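Local coordinates for protein endo-1,4-b-d-mannanase (Trichoderma reesei, PDB 1QNR) that hydrolyses internal beta-1,4-linked mannosidic bonds in mannans, as a fungal glycoside hydrolase of family 5, at residues A[96-99]-A[100-104]; A[135-138]-A[139-142]; A[176-179]-A[180-184]; A[255-258]-A[259-263]. One frame throughout, in Å; residues are numbered along the deposited sequence.

Interaction 1: residues A[96-99]-A[100-104]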
ATOM      1  N   VAL A  96      -7.414 -12.870   3.055  1.00  8.93           N
ATOM      2  CA  VAL A  96      -8.269 -12.216   4.082  1.00  9.33           C
ATOM      3  C   VAL A  96      -8.710 -13.217   5.175  1.00  9.98           C
ATOM      4  O   VAL A  96      -8.654 -12.834   6.360  1.00 10.53           O
ATOM      5  CB  VAL A  96      -9.511 -11.619   3.400  1.00  9.59           C
ATOM      6  CG1 VAL A  96     -10.490 -11.024   4.414  1.00 13.05           C
ATOM      7  CG2 VAL A  96      -9.087 -10.560   2.368  1.00 11.62           C
ATOM      8  N   GLN A  97      -8.999 -14.473   4.830  1.00  9.66           N
ATOM      9  CA  GLN A  97      -9.338 -15.519   5.815  1.00 10.43           C
ATOM     10  C   GLN A  97      -8.191 -15.706   6.801  1.00 10.82           C
ATOM     11  O   GLN A  97      -8.394 -15.773   8.028  1.00 10.80           O
ATOM     12  CB  GLN A  97      -9.704 -16.845   5.071  1.00 12.85           C
ATOM     13  CG  GLN A  97      -9.992 -17.969   6.085  1.00 13.38           C
ATOM     14  CD  GLN A  97     -10.164 -19.358   5.561  1.00 12.55           C
ATOM     15  OE1 GLN A  97     -10.016 -20.393   6.340  1.00 17.98           O
ATOM     16  NE2 GLN A  97     -10.508 -19.573   4.329  1.00 11.32           N
ATOM     17  N   SER A  98      -6.940 -15.789   6.296  1.00  9.99           N
ATOM     18  CA  SER A  98      -5.740 -15.995   7.156  1.00  9.78           C
ATOM     19  C   SER A  98      -5.472 -14.785   8.015  1.00  9.27           C
ATOM     20  O   SER A  98      -5.035 -14.863   9.197  1.00 11.29           O
ATOM     21  CB  SER A  98      -4.547 -16.356   6.215  1.00 10.16           C
ATOM     22  OG  SER A  98      -3.413 -16.667   7.046  1.00 13.10           O
ATOM     23  N   ALA A  99      -5.689 -13.548   7.473  1.00  9.37           N
ATOM     24  CA  ALA A  99      -5.513 -12.327   8.316  1.00  8.72           C
ATOM     25  C   ALA A  99      -6.523 -12.360   9.466  1.00  9.25           C
ATOM     26  O   ALA A  99      -6.174 -12.036  10.631  1.00 10.25           O
ATOM     27  CB  ALA A  99      -5.720 -11.069   7.441  1.00  9.84           C
ATOM     28  N   GLU A 100      -7.791 -12.741   9.195  1.00  9.20           N
ATOM     29  CA  GLU A 100      -8.763 -12.848  10.301  1.00 10.04           C
ATOM     30  C   GLU A 100      -8.285 -13.866  11.357  1.00 10.74           C
ATOM     31  O   GLU A 100      -8.392 -13.573  12.583  1.00 12.92           O
ATOM     32  CB  GLU A 100     -10.118 -13.313   9.731  1.00 10.47           C
ATOM     33  CG  GLU A 100     -10.816 -12.276   8.823  1.00 11.27           C
ATOM     34  CD  GLU A 100     -12.101 -12.781   8.211  1.00 13.59           C
ATOM     35  OE1 GLU A 100     -12.374 -13.992   8.156  1.00 14.35           O
ATOM     36  OE2 GLU A 100     -12.848 -11.907   7.706  1.00 17.56           O
ATOM     37  N   GLN A 101      -7.742 -14.998  10.950  1.00 11.17           N
ATOM     38  CA  GLN A 101      -7.316 -16.025  11.911  1.00 12.74           C
ATOM     39  C   GLN A 101      -6.104 -15.609  12.711  1.00 13.14           C
ATOM     40  O   GLN A 101      -5.965 -16.005  13.896  1.00 16.50           O
ATOM     41  CB  GLN A 101      -6.987 -17.312  11.119  1.00 15.01           C
ATOM     42  CG  GLN A 101      -6.356 -18.484  11.881  1.00 21.56           C
ATOM     43  CD  GLN A 101      -5.946 -19.599  10.888  1.00 22.58           C
ATOM     44  OE1 GLN A 101      -6.765 -19.900   9.968  1.00 26.92           O
ATOM     45  NE2 GLN A 101      -4.733 -20.004  11.162  1.00 18.84           N
ATOM     46  N   HIS A 102      -5.161 -14.866  12.107  1.00 12.89           N
ATOM     47  CA  HIS A 102      -3.901 -14.466  12.727  1.00 13.79           C
ATOM     48  C   HIS A 102      -3.994 -13.089  13.373  1.00 13.87           C
ATOM     49  O   HIS A 102      -2.959 -12.564  13.833  1.00 17.60           O
ATOM     50  CB  HIS A 102      -2.704 -14.565  11.745  1.00 12.53           C
ATOM     51  CG  HIS A 102      -2.307 -15.962  11.331  1.00 12.30           C
ATOM     52  ND1 HIS A 102      -2.775 -16.557  10.193  1.00 15.30           N
ATOM     53  CD2 HIS A 102      -1.477 -16.903  11.956  1.00 15.07           C
ATOM     54  CE1 HIS A 102      -2.269 -17.813  10.092  1.00 16.92           C
ATOM     55  NE2 HIS A 102      -1.529 -17.977  11.128  1.00 16.67           N
ATOM     56  N   ASN A 103      -5.143 -12.448  13.376  1.00 13.89           N
ATOM     57  CA  ASN A 103      -5.350 -11.137  13.978  1.00 14.22           C
ATOM     58  C   ASN A 103      -4.468 -10.066  13.312  1.00 13.17           C
ATOM     59  O   ASN A 103      -3.861  -9.233  14.024  1.00 15.80           O
ATOM     60  CB  ASN A 103      -5.131 -11.232  15.528  1.00 17.97           C
ATOM     61  CG  ASN A 103      -6.034 -12.288  16.196  1.00 23.25           C
ATOM     62  OD1 ASN A 103      -7.249 -12.159  16.050  1.00 24.97           O
ATOM     63  ND2 ASN A 103      -5.421 -13.283  16.831  1.00 27.17           N
ATOM     64  N   LEU A 104      -4.408 -10.155  12.008  1.00 10.39           N
ATOM     65  CA  LEU A 104      -3.659  -9.119  11.239  1.00  9.86           C
ATOM     66  C   LEU A 104      -4.645  -8.238  10.439  1.00  8.95           C
ATOM     67  O   LEU A 104      -5.754  -8.710  10.145  1.00 10.21           O
ATOM     68  CB  LEU A 104      -2.718  -9.820  10.200  1.00  9.25           C
ATOM     69  CG  LEU A 104      -1.513 -10.553  10.829  1.00  8.55           C
ATOM     70  CD1 LEU A 104      -0.796 -11.411   9.768  1.00 10.46           C
ATOM     71  CD2 LEU A 104      -0.530  -9.609  11.539  1.00 10.67           C
TER
HETATM   72  O   HOH W   1     -11.656 -16.516   9.002  1.00 17.66           O

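Interaction 2: residues A[135-138]-A[139-142]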
ATOM      1  N   TYR A 135      -6.681   8.983 -16.045  1.00  9.47           N
ATOM      2  CA  TYR A 135      -7.518   9.509 -14.963  1.00 10.22           C
ATOM      3  C   TYR A 135      -8.868  10.038 -15.452  1.00  9.97           C
ATOM      4  O   TYR A 135      -9.813  10.079 -14.615  1.00 11.09           O
ATOM      5  CB  TYR A 135      -6.775  10.631 -14.191  1.00  8.74           C
ATOM      6  CG  TYR A 135      -5.555  10.056 -13.428  1.00  8.46           C
ATOM      7  CD1 TYR A 135      -5.672   9.409 -12.203  1.00  8.78           C
ATOM      8  CD2 TYR A 135      -4.273  10.151 -14.015  1.00  8.96           C
ATOM      9  CE1 TYR A 135      -4.563   8.835 -11.569  1.00  8.47           C
ATOM     10  CE2 TYR A 135      -3.142   9.596 -13.381  1.00  9.50           C
ATOM     11  CZ  TYR A 135      -3.315   8.950 -12.153  1.00  8.01           C
ATOM     12  OH  TYR A 135      -2.236   8.353 -11.496  1.00  9.40           O
ATOM     13  N   THR A 136      -8.950  10.478 -16.724  1.00 10.05           N
ATOM     14  CA  THR A 136     -10.229  11.041 -17.223  1.00 11.61           C
ATOM     15  C   THR A 136     -10.698  10.265 -18.431  1.00 10.65           C
ATOM     16  O   THR A 136     -11.580  10.769 -19.208  1.00 12.53           O
ATOM     17  CB  THR A 136      -9.995  12.531 -17.621  1.00 12.29           C
ATOM     18  OG1 THR A 136      -8.897  12.719 -18.524  1.00 14.20           O
ATOM     19  CG2 THR A 136      -9.772  13.366 -16.383  1.00 13.67           C
ATOM     20  N   ASN A 137     -10.202   9.050 -18.686  1.00  9.77           N
ATOM     21  CA  ASN A 137     -10.646   8.166 -19.791  1.00 10.08           C
ATOM     22  C   ASN A 137     -11.931   7.445 -19.357  1.00 12.42           C
ATOM     23  O   ASN A 137     -11.888   6.641 -18.400  1.00 11.29           O
ATOM     24  CB  ASN A 137      -9.500   7.203 -20.144  1.00 11.21           C
ATOM     25  CG  ASN A 137      -9.775   6.187 -21.224  1.00 12.02           C
ATOM     26  OD1 ASN A 137     -10.886   5.612 -21.266  1.00 13.41           O
ATOM     27  ND2 ASN A 137      -8.777   5.902 -22.055  1.00 15.44           N
ATOM     28  N   THR A 138     -13.098   7.801 -19.996  1.00 12.51           N
ATOM     29  CA  THR A 138     -14.345   7.241 -19.451  1.00 12.49           C
ATOM     30  C   THR A 138     -14.427   5.705 -19.466  1.00 11.69           C
ATOM     31  O   THR A 138     -14.875   5.116 -18.473  1.00 10.86           O
ATOM     32  CB  THR A 138     -15.572   7.800 -20.262  1.00 14.88           C
ATOM     33  OG1 THR A 138     -15.479   9.274 -20.226  1.00 17.28           O
ATOM     34  CG2 THR A 138     -16.853   7.282 -19.646  1.00 15.54           C
ATOM     35  N   ALA A 139     -14.020   5.038 -20.554  1.00 10.29           N
ATOM     36  CA  ALA A 139     -14.088   3.565 -20.563  1.00 11.16           C
ATOM     37  C   ALA A 139     -13.124   2.987 -19.533  1.00 10.18           C
ATOM     38  O   ALA A 139     -13.480   1.994 -18.851  1.00 11.48           O
ATOM     39  CB  ALA A 139     -13.736   3.073 -21.961  1.00 11.82           C
ATOM     40  N   ALA A 140     -11.921   3.564 -19.385  1.00 10.06           N
ATOM     41  CA  ALA A 140     -10.969   2.984 -18.372  1.00  9.32           C
ATOM     42  C   ALA A 140     -11.509   3.200 -16.965  1.00  9.44           C
ATOM     43  O   ALA A 140     -11.414   2.241 -16.133  1.00 10.74           O
ATOM     44  CB  ALA A 140      -9.588   3.664 -18.524  1.00 10.67           C
ATOM     45  N   GLN A 141     -12.035   4.399 -16.657  1.00  7.93           N
ATOM     46  CA  GLN A 141     -12.525   4.639 -15.276  1.00  8.77           C
ATOM     47  C   GLN A 141     -13.791   3.827 -14.990  1.00 10.10           C
ATOM     48  O   GLN A 141     -13.965   3.404 -13.845  1.00 10.80           O
ATOM     49  CB  GLN A 141     -12.781   6.159 -15.088  1.00  9.20           C
ATOM     50  CG  GLN A 141     -11.480   6.983 -15.023  1.00  9.07           C
ATOM     51  CD  GLN A 141     -10.528   6.491 -13.917  1.00 10.03           C
ATOM     52  OE1 GLN A 141     -10.932   6.347 -12.752  1.00 10.44           O
ATOM     53  NE2 GLN A 141      -9.270   6.234 -14.322  1.00 11.01           N
ATOM     54  N   THR A 142     -14.660   3.594 -16.027  1.00  9.16           N
ATOM     55  CA  THR A 142     -15.836   2.768 -15.810  1.00 11.53           C
ATOM     56  C   THR A 142     -15.460   1.342 -15.440  1.00 11.15           C
ATOM     57  O   THR A 142     -15.987   0.736 -14.472  1.00  9.93           O
ATOM     58  CB  THR A 142     -16.721   2.763 -17.084  1.00 12.53           C
ATOM     59  OG1 THR A 142     -17.204   4.128 -17.200  1.00 15.52           O
ATOM     60  CG2 THR A 142     -17.945   1.858 -16.921  1.00 13.33           C
TER

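Interaction 3: residues A[176-179]-A[180-184]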
ATOM      1  N   SER A 176      -1.036  19.004 -14.317  1.00 14.64           N
ATOM      2  CA  SER A 176      -1.472  19.852 -13.206  1.00 11.93           C
ATOM      3  C   SER A 176      -1.746  18.893 -11.988  1.00 13.39           C
ATOM      4  O   SER A 176      -2.376  17.832 -12.210  1.00 14.13           O
ATOM      5  CB  SER A 176      -2.800  20.482 -13.584  1.00 15.37           C
ATOM      6  OG  SER A 176      -3.512  21.081 -12.516  1.00 16.65           O
ATOM      7  N   THR A 177      -1.448  19.381 -10.799  1.00 13.20           N
ATOM      8  CA  THR A 177      -1.717  18.539  -9.617  1.00 12.11           C
ATOM      9  C   THR A 177      -3.212  18.385  -9.310  1.00 12.14           C
ATOM     10  O   THR A 177      -3.659  17.454  -8.577  1.00 13.45           O
ATOM     11  CB  THR A 177      -1.012  19.097  -8.363  1.00 13.18           C
ATOM     12  OG1 THR A 177      -1.593  20.389  -8.056  1.00 14.61           O
ATOM     13  CG2 THR A 177       0.509  19.188  -8.497  1.00 13.74           C
ATOM     14  N   ASP A 178      -4.080  19.162  -9.980  1.00 11.93           N
ATOM     15  CA  ASP A 178      -5.543  19.065  -9.761  1.00 11.77           C
ATOM     16  C   ASP A 178      -6.083  17.804 -10.441  1.00 10.40           C
ATOM     17  O   ASP A 178      -7.235  17.401 -10.103  1.00 11.02           O
ATOM     18  CB  ASP A 178      -6.263  20.321 -10.354  1.00 14.64           C
ATOM     19  CG  ASP A 178      -7.724  20.379  -9.945  1.00 17.33           C
ATOM     20  OD1 ASP A 178      -8.013  20.370  -8.745  1.00 17.91           O
ATOM     21  OD2 ASP A 178      -8.551  20.467 -10.895  1.00 19.43           O
ATOM     22  N   VAL A 179      -5.408  17.193 -11.422  1.00 10.39           N
ATOM     23  CA  VAL A 179      -6.003  15.973 -12.031  1.00  9.78           C
ATOM     24  C   VAL A 179      -6.074  14.867 -10.958  1.00 10.08           C
ATOM     25  O   VAL A 179      -7.202  14.314 -10.786  1.00 10.54           O
ATOM     26  CB  VAL A 179      -5.142  15.495 -13.188  1.00 11.02           C
ATOM     27  CG1 VAL A 179      -5.580  14.170 -13.828  1.00 13.56           C
ATOM     28  CG2 VAL A 179      -5.040  16.564 -14.317  1.00 14.20           C
ATOM     29  N   ILE A 180      -5.015  14.601 -10.233  1.00  9.88           N
ATOM     30  CA  ILE A 180      -5.136  13.589  -9.138  1.00 10.23           C
ATOM     31  C   ILE A 180      -5.969  14.093  -8.020  1.00 10.20           C
ATOM     32  O   ILE A 180      -6.738  13.284  -7.417  1.00 10.12           O
ATOM     33  CB  ILE A 180      -3.717  13.096  -8.679  1.00  9.80           C
ATOM     34  CG1 ILE A 180      -3.198  12.136  -9.771  1.00 10.66           C
ATOM     35  CG2 ILE A 180      -3.834  12.434  -7.270  1.00 10.95           C
ATOM     36  CD1 ILE A 180      -1.730  11.693  -9.642  1.00 11.41           C
ATOM     37  N   VAL A 181      -6.063  15.416  -7.683  1.00 10.18           N
ATOM     38  CA  VAL A 181      -6.999  15.835  -6.601  1.00 10.12           C
ATOM     39  C   VAL A 181      -8.427  15.486  -6.996  1.00 10.37           C
ATOM     40  O   VAL A 181      -9.183  14.921  -6.171  1.00 10.63           O
ATOM     41  CB  VAL A 181      -6.849  17.332  -6.302  1.00 10.90           C
ATOM     42  CG1 VAL A 181      -7.944  17.757  -5.319  1.00 13.06           C
ATOM     43  CG2 VAL A 181      -5.475  17.679  -5.680  1.00 12.84           C
ATOM     44  N   GLN A 182      -8.873  15.818  -8.213  1.00 10.46           N
ATOM     45  CA  GLN A 182     -10.266  15.564  -8.603  1.00 10.19           C
ATOM     46  C   GLN A 182     -10.557  14.088  -8.756  1.00 10.71           C
ATOM     47  O   GLN A 182     -11.636  13.630  -8.294  1.00 11.38           O
ATOM     48  CB  GLN A 182     -10.702  16.329  -9.909  1.00 11.19           C
ATOM     49  CG  GLN A 182     -10.617  17.870  -9.785  1.00 15.63           C
ATOM     50  CD  GLN A 182     -11.277  18.417  -8.541  1.00 17.42           C
ATOM     51  OE1 GLN A 182     -12.428  18.023  -8.155  1.00 20.24           O
ATOM     52  NE2 GLN A 182     -10.603  19.271  -7.758  1.00 17.09           N
ATOM     53  N   TRP A 183      -9.624  13.291  -9.283  1.00 10.63           N
ATOM     54  CA  TRP A 183      -9.859  11.829  -9.402  1.00  9.75           C
ATOM     55  C   TRP A 183      -9.900  11.196  -8.001  1.00  9.72           C
ATOM     56  O   TRP A 183     -10.839  10.406  -7.711  1.00 10.39           O
ATOM     57  CB  TRP A 183      -8.662  11.270 -10.209  1.00  9.52           C
ATOM     58  CG  TRP A 183      -8.642   9.751 -10.268  1.00  9.25           C
ATOM     59  CD1 TRP A 183      -9.383   8.943 -11.124  1.00  8.53           C
ATOM     60  CD2 TRP A 183      -7.826   8.857  -9.472  1.00  8.52           C
ATOM     61  NE1 TRP A 183      -9.142   7.614 -10.853  1.00  9.50           N
ATOM     62  CE2 TRP A 183      -8.181   7.554  -9.836  1.00  9.01           C
ATOM     63  CE3 TRP A 183      -6.876   9.081  -8.458  1.00  9.58           C
ATOM     64  CZ2 TRP A 183      -7.537   6.459  -9.266  1.00  8.72           C
ATOM     65  CZ3 TRP A 183      -6.249   7.946  -7.879  1.00  9.56           C
ATOM     66  CH2 TRP A 183      -6.601   6.636  -8.277  1.00  9.33           C
ATOM     67  N   ALA A 184      -8.959  11.547  -7.113  1.00  9.72           N
ATOM     68  CA  ALA A 184      -8.977  10.931  -5.782  1.00  9.90           C
ATOM     69  C   ALA A 184     -10.196  11.325  -4.967  1.00  9.73           C
ATOM     70  O   ALA A 184     -10.743  10.497  -4.197  1.00  9.98           O
ATOM     71  CB  ALA A 184      -7.692  11.306  -5.021  1.00 10.96           C
TER
HETATM   72  O   HOH W   2      -2.371  15.211 -11.251  1.00 11.20           O

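Interaction 4: residues A[255-258]-A[259-263]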
ATOM      1  N   ASN A 255      15.434  11.426   7.112  1.00 11.12           N
ATOM      2  CA  ASN A 255      14.858  11.871   8.391  1.00 11.49           C
ATOM      3  C   ASN A 255      14.021  13.130   8.188  1.00 10.38           C
ATOM      4  O   ASN A 255      12.906  13.233   8.732  1.00 12.84           O
ATOM      5  CB  ASN A 255      15.985  12.118   9.440  1.00 13.66           C
ATOM      6  CG  ASN A 255      16.666  10.779   9.692  1.00 16.25           C
ATOM      7  OD1 ASN A 255      16.118   9.820  10.274  1.00 16.93           O
ATOM      8  ND2 ASN A 255      17.914  10.586   9.194  1.00 18.53           N
ATOM      9  N   GLY A 256      14.533  14.123   7.424  1.00 11.05           N
ATOM     10  CA  GLY A 256      13.751  15.333   7.153  1.00 11.72           C
ATOM     11  C   GLY A 256      12.492  15.040   6.324  1.00 10.24           C
ATOM     12  O   GLY A 256      11.455  15.695   6.465  1.00 11.09           O
ATOM     13  N   TRP A 257      12.597  14.082   5.356  1.00 10.35           N
ATOM     14  CA  TRP A 257      11.417  13.649   4.590  1.00  9.38           C
ATOM     15  C   TRP A 257      10.292  13.119   5.510  1.00  9.31           C
ATOM     16  O   TRP A 257       9.106  13.491   5.319  1.00  9.58           O
ATOM     17  CB  TRP A 257      11.850  12.568   3.589  1.00 10.45           C
ATOM     18  CG  TRP A 257      10.799  12.063   2.641  1.00  9.99           C
ATOM     19  CD1 TRP A 257      10.178  10.833   2.676  1.00 10.10           C
ATOM     20  CD2 TRP A 257      10.273  12.715   1.468  1.00  8.94           C
ATOM     21  NE1 TRP A 257       9.267  10.690   1.641  1.00  9.83           N
ATOM     22  CE2 TRP A 257       9.348  11.850   0.868  1.00  8.69           C
ATOM     23  CE3 TRP A 257      10.512  13.966   0.856  1.00  9.73           C
ATOM     24  CZ2 TRP A 257       8.687  12.149  -0.331  1.00 10.05           C
ATOM     25  CZ3 TRP A 257       9.826  14.294  -0.306  1.00  9.57           C
ATOM     26  CH2 TRP A 257       8.931  13.388  -0.890  1.00  9.10           C
ATOM     27  N   ILE A 258      10.656  12.293   6.505  1.00 10.28           N
ATOM     28  CA  ILE A 258       9.626  11.843   7.469  1.00 10.16           C
ATOM     29  C   ILE A 258       9.069  13.034   8.240  1.00 11.14           C
ATOM     30  O   ILE A 258       7.847  13.141   8.440  1.00 11.40           O
ATOM     31  CB  ILE A 258      10.305  10.821   8.447  1.00 10.45           C
ATOM     32  CG1 ILE A 258      10.727   9.545   7.677  1.00 10.54           C
ATOM     33  CG2 ILE A 258       9.342  10.493   9.590  1.00 10.93           C
ATOM     34  CD1 ILE A 258      11.780   8.733   8.483  1.00 12.26           C
ATOM     35  N   GLN A 259       9.964  13.915   8.786  1.00 10.85           N
ATOM     36  CA  GLN A 259       9.487  15.028   9.619  1.00 11.09           C
ATOM     37  C   GLN A 259       8.543  15.976   8.837  1.00 10.42           C
ATOM     38  O   GLN A 259       7.528  16.409   9.408  1.00 11.14           O
ATOM     39  CB  GLN A 259      10.708  15.834  10.144  1.00 13.29           C
ATOM     40  CG  GLN A 259      11.552  14.999  11.115  1.00 14.60           C
ATOM     41  CD  GLN A 259      12.888  15.655  11.466  1.00 19.87           C
ATOM     42  OE1 GLN A 259      13.498  16.339  10.668  1.00 21.66           O
ATOM     43  NE2 GLN A 259      13.277  15.382  12.715  1.00 23.67           N
ATOM     44  N   THR A 260       8.879  16.341   7.588  1.00 10.58           N
ATOM     45  CA  THR A 260       8.003  17.261   6.854  1.00 10.39           C
ATOM     46  C   THR A 260       6.641  16.646   6.538  1.00 11.26           C
ATOM     47  O   THR A 260       5.608  17.340   6.591  1.00 11.53           O
ATOM     48  CB  THR A 260       8.624  17.770   5.548  1.00 10.51           C
ATOM     49  OG1 THR A 260       9.069  16.676   4.729  1.00 12.13           O
ATOM     50  CG2 THR A 260       9.864  18.672   5.806  1.00 12.92           C
ATOM     51  N   HIS A 261       6.604  15.350   6.206  1.00 10.77           N
ATOM     52  CA  HIS A 261       5.309  14.711   5.910  1.00  9.14           C
ATOM     53  C   HIS A 261       4.470  14.556   7.200  1.00  9.40           C
ATOM     54  O   HIS A 261       3.264  14.832   7.142  1.00 10.72           O
ATOM     55  CB  HIS A 261       5.552  13.360   5.199  1.00  9.25           C
ATOM     56  CG  HIS A 261       5.905  13.576   3.768  1.00  8.29           C
ATOM     57  ND1 HIS A 261       7.221  13.880   3.383  1.00 10.66           N
ATOM     58  CD2 HIS A 261       5.164  13.607   2.620  1.00  8.43           C
ATOM     59  CE1 HIS A 261       7.216  14.085   2.044  1.00  8.97           C
ATOM     60  NE2 HIS A 261       6.013  13.913   1.547  1.00  8.84           N
ATOM     61  N   ALA A 262       5.098  14.153   8.318  1.00 10.05           N
ATOM     62  CA  ALA A 262       4.385  14.071   9.578  1.00 11.00           C
ATOM     63  C   ALA A 262       3.703  15.382   9.929  1.00 11.88           C
ATOM     64  O   ALA A 262       2.543  15.414  10.374  1.00 13.35           O
ATOM     65  CB  ALA A 262       5.231  13.659  10.757  1.00 12.92           C
ATOM     66  N   ALA A 263       4.483  16.464   9.753  1.00 10.82           N
ATOM     67  CA  ALA A 263       3.905  17.797  10.107  1.00 10.51           C
ATOM     68  C   ALA A 263       2.780  18.183   9.213  1.00 11.53           C
ATOM     69  O   ALA A 263       1.817  18.828   9.658  1.00 13.43           O
ATOM     70  CB  ALA A 263       5.000  18.882  10.061  1.00 14.09           C
TER

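Interaction 1: residues A[96-99]-A[100-104]
His-102 folds back onto Ser-98 at the C-terminal end of helix 90-102, where a Schellman motif closes one of the outer helices of the family 5 TIM barrel. With CG beside its own backbone N (chi1 -68°), the His-102 side chain runs back along the helix. Its CB rests 3.5 Å from Ser-98 O, CG stays about as close, and ND1 donates to Ser-98 O at 3.0 Å, the oxygen lying near the ring plane. The next ring atom, CE1, reaches Ser-98 OG at 3.4 Å, while a second, weak bond runs from ND1 to that hydroxyl. Ser-98 O is thus gripped twice, by His-102 N and ND1 from opposite faces of its carbonyl plane. The hydroxyl of Ser-98 is also tied to Asp-39 on helix 35-47, and Phe-42 of that helix touches both Ser-98 and His-102. With an alanine in place of His-102 the ring donor goes, and Ser-98 O would probably keep just the backbone one of its two bonds from this residue, with a gap opened beside Phe-42. Asn-103 then takes a positive phi (61°), turning the chain so that Leu-104 N donates to Ala-99 O at 2.9 Å, and Ala-99 CB meets Leu-104 CB at 4.3 Å. One turn earlier, the extended Glu-100 passes its CG over Val-96 O at 3.3 Å and splits its carboxylate between partners: OE2 bonds to Ser-158 OG, and OE1 accepts from a water at 2.8 Å, which gives a long, weak second bond to Gln-97 O.

Interaction 2: residues A[135-138]-A[139-142]
Asn-137 O accepts from Gln-141 N at 2.8 Å, and Thr-138 O accepts from Thr-142 N, so the chain passes from a short turn at Tyr-135 into regular helix. Asn-137 is the N-cap. Its CG is anti to the backbone N (chi1 178°), which swings OD1 round to the first turn, where it accepts from Ala-140 N at 3.0 Å in a nearly straight bond. That donor sits well above the plane of the amide group, not on a lone pair. The methyl of Ala-140 lies over that same face, CB 3.7 Å from Asn-137 CG, while ND2 bonds to Phe-127 O, so both ends of the cap group are fixed. Thr-142 turns its OG1 back to Thr-138 O at 2.8 Å; this hydroxyl and Thr-142 N approach the oxygen from opposite faces of its plane. Gln-141, bent at chi2 (-56°), doubles back over the turn before the helix, with CG 3.5 Å from Tyr-135 O and NE2 bonded to Trp-134 O. Around this start of helix 138-155, Phe-127 of helix 119-127 covers Ala-139 and Ala-140. On the side of helix 178-194, Gln-141 OE1 bonds to Trp-183 NE1, and the Tyr-135 ring meets Trp-183 edge-to-face and touches Val-179 and Ile-180.

Interaction 3: residues A[176-179]-A[180-184]
Asp-178 and Gln-182, one turn apart at the start of helix 178-194, lay their side chains across one another with carboxylate and amide planes 44° apart. The amide is the well-aligned member: Gln-182 NE2 donates to Asp-178 OD1 at 3.0 Å in a nearly straight line (173°), with the oxygen almost in the amide plane. The amide nitrogen meets OD1 on its syn side, somewhat out of the carboxylate plane. A kink at chi2 of Gln-182 folds the amide back toward the helix start, and its CG lies 3.5 Å from Asp-178 OD2 and 3.4 Å from Asp-178 O. A carboxylate in this first turn is likely to gain from the positive end of the helix dipole. Before it, Ser-176 OG caps the turn by accepting from Asp-178 N at 3.2 Å. A water joins the same turn, donating to Ser-176 O at 2.8 Å and accepting from Ile-180 N at 2.9 Å. Val-181 leans its CG2 on Thr-177 O, and the side chain itself touches Lys-228 and Asn-229 of helix 226-230. Trp-183 sets its CB against Val-179 O, but the indole, with CG anti to the backbone N, leads away from this turn to meet the ring of Trp-134. A serine capping bond and an amide-to-carboxylate hydrogen bond from Gln-182 to Asp-178, both exposed residues, mark the start of this helix, which is the crossover between strands 161-165 and 199-201, a beta-alpha-beta unit of the TIM barrel.

Interaction 4: residues A[255-258]-A[259-263]
His-261 presents its edge to one face of the Trp-257 indole, its CE1 standing 3.1 Å above the ring plane over the centre. The six-membered ring of Trp-257 and the imidazole have centroids 4.1 Å apart and planes at 53°, a tilted edge-to-face pair. At the edge of the imidazole, close to its plane, lies Trp-257 O, to which His-261 ND1 donates at 2.7 Å. The backbone N of His-261 reaches that oxygen too, from the opposite face of its plane, so Trp-257 holds the histidine by both carbonyl and ring. Trp-257 can offer its face because CG lies anti to its backbone N (chi1 -176°), and NE1 is fixed by His-241 O. Around the pair, Phe-240 stacks on His-261, while Trp-247 and Tyr-218 meet Trp-257 edge-to-face. A leucine replacing Trp-257 would remove the flat surface under CE1, probably leaving a gap among these rings and His-241 O without its indole donor. One residue before His-261, Thr-260 OG1 donates to Gly-256 O at 3.1 Å and bonds to Tyr-218 OH, while the methyl CG2 lies 3.4 Å from Gly-256 O. The imidazole spans two carbonyls, ND1 to Trp-257 O and NE2 to Gly-206 O; two such acceptors would probably favour a proton on both nitrogens, and any positive charge on the ring would then have the indole face beside it.

All four contacts lie within a single turn or two of outer helices in the barrel, but at different stages: interaction 1 ends helix 90-102, interactions 2 and 3 start helices 138-155 and 178-194, and interaction 4 lies within helix 253-267. Interactions 2 and 3 touch each other, centres about 14 Å apart, so two helix starts share one aromatic and amide seam. Interaction 1 stands apart, about 20 Å from interaction 3 at the nearest atoms. Interactions 1 and 4 both turn a histidine ND1 back to a carbonyl four residues earlier, yet interaction 4 buries its ring among aromatics, whereas interaction 3 sets its acid and amide at the surface.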